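Sortase family protein (Streptococcus agalactiae, PDB 3O0P) is a pilus-related class C sortase that probably acts as a cysteine transpeptidase, covalently joining pilin subunits into the pilus fibre. Local coordinates at residues E68-I73 with A97-G102. Sequence-based numbering, arbitrary orientation.
Sequences EKIGII and AGHLEG
I73 lies across from A97 and I70 across from H99, with CA atoms 7.6 Å and 8.7 Å apart; the two segments run antiparallel but are too far apart for direct backbone pairing, and strand 80-85 lies between them in the sheet. The contact is therefore made by two pairs of apolar groups, burying 110 Å² in all. At one end, I73 touches A97 with its CG2 branch, which meets the CB methyl at 3.8 Å. CG1 of I73 is anti to the backbone N (chi1 176°), which turns the ethyl arm away from A97 and leaves the shorter branch to make the touch. I70 does the reverse: its CG1 sits between backbone N and carbonyl carbon (chi1 66°), and the extended arm carries CD1 to 3.9 Å from CB of H99. The two side chains cross at about a right angle, and CD1 approaches the imidazole obliquely. Both ring nitrogens of H99 bond elsewhere, ND1 to Y60 OH and NE2 to S104 O, which fixes the ring's rotation. I70 and G71 form a classic beta bulge opposite I84, their backbones both bonding to that residue. The contact is buried in the sortase beta-barrel: I73 also packs on F140 and I142 of strand 139-143, while A97 and H99 rest on I116 of strand 112-117, next in the sheet.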
# COMPACT_ATOMS: atom_id res chain seq x y z
N GLU A 68 -15.66 -3.28 1.58
CA GLU A 68 -15.21 -2.03 0.93
C GLU A 68 -13.70 -1.83 0.91
O GLU A 68 -13.20 -0.80 0.45
CB GLU A 68 -15.84 -0.81 1.61
CG GLU A 68 -17.35 -0.84 1.60
CD GLU A 68 -17.96 0.49 1.97
OE1 GLU A 68 -18.02 0.79 3.18
OE2 GLU A 68 -18.34 1.24 1.05
N LYS A 69 -12.98 -2.79 1.45
CA LYS A 69 -11.54 -2.69 1.68
C LYS A 69 -10.80 -3.81 0.99
O LYS A 69 -11.33 -4.90 0.83
CB LYS A 69 -11.26 -2.76 3.19
CG LYS A 69 -11.90 -1.59 3.91
CD LYS A 69 -12.15 -1.84 5.37
CE LYS A 69 -12.75 -0.59 6.02
NZ LYS A 69 -13.28 -0.84 7.40
N ILE A 70 -9.55 -3.54 0.60
CA ILE A 70 -8.74 -4.60 0.02
C ILE A 70 -7.67 -5.18 0.93
O ILE A 70 -6.96 -6.10 0.54
CB ILE A 70 -8.10 -4.16 -1.31
CG1 ILE A 70 -7.08 -3.04 -1.10
CG2 ILE A 70 -9.19 -3.79 -2.35
CD1 ILE A 70 -6.23 -2.73 -2.33
N GLY A 71 -7.56 -4.67 2.14
CA GLY A 71 -6.61 -5.22 3.06
C GLY A 71 -6.44 -4.38 4.29
O GLY A 71 -7.22 -3.46 4.53
N ILE A 72 -5.43 -4.73 5.05
CA ILE A 72 -5.05 -4.04 6.28
C ILE A 72 -3.53 -3.88 6.27
O ILE A 72 -2.81 -4.85 6.01
CB ILE A 72 -5.44 -4.86 7.52
CG1 ILE A 72 -6.94 -5.11 7.54
CG2 ILE A 72 -4.95 -4.18 8.80
CD1 ILE A 72 -7.34 -6.19 8.50
N ILE A 73 -3.06 -2.66 6.55
CA ILE A 73 -1.63 -2.41 6.69
C ILE A 73 -1.30 -2.23 8.17
O ILE A 73 -1.90 -1.40 8.85
CB ILE A 73 -1.16 -1.18 5.85
CG1 ILE A 73 0.33 -0.85 6.07
CG2 ILE A 73 -2.01 0.06 6.10
CD1 ILE A 73 1.29 -1.89 5.56
N ALA A 97 -5.63 4.00 4.63
CA ALA A 97 -4.57 3.89 3.64
C ALA A 97 -5.17 3.58 2.28
O ALA A 97 -6.25 3.00 2.19
CB ALA A 97 -3.57 2.83 4.02
N GLY A 98 -4.44 3.98 1.24
CA GLY A 98 -4.82 3.67 -0.12
C GLY A 98 -3.75 2.84 -0.79
O GLY A 98 -2.62 2.74 -0.36
N HIS A 99 -4.14 2.24 -1.89
CA HIS A 99 -3.22 1.53 -2.77
C HIS A 99 -3.00 2.37 -4.02
O HIS A 99 -3.94 2.96 -4.58
CB HIS A 99 -3.80 0.17 -3.14
CG HIS A 99 -3.06 -0.48 -4.26
ND1 HIS A 99 -3.48 -0.40 -5.57
CD2 HIS A 99 -1.90 -1.16 -4.26
CE1 HIS A 99 -2.58 -1.00 -6.34
NE2 HIS A 99 -1.61 -1.47 -5.57
N LEU A 100 -1.75 2.49 -4.42
CA LEU A 100 -1.40 3.32 -5.55
C LEU A 100 -1.66 2.60 -6.87
O LEU A 100 -0.98 1.65 -7.23
CB LEU A 100 0.05 3.76 -5.46
CG LEU A 100 0.48 4.85 -6.42
CD1 LEU A 100 -0.33 6.13 -6.20
CD2 LEU A 100 1.95 5.12 -6.27
N GLU A 101 -2.67 3.05 -7.61
CA GLU A 101 -3.03 2.40 -8.86
C GLU A 101 -1.86 2.56 -9.83
O GLU A 101 -1.24 3.62 -9.92
CB GLU A 101 -4.33 2.99 -9.42
CG GLU A 101 -4.90 2.18 -10.57
CD GLU A 101 -6.17 2.76 -11.14
OE1 GLU A 101 -6.61 3.82 -10.68
OE2 GLU A 101 -6.74 2.12 -12.05
N GLY A 102 -1.56 1.49 -10.54
CA GLY A 102 -0.36 1.43 -11.33
C GLY A 102 0.76 0.60 -10.72
O GLY A 102 1.77 0.35 -11.40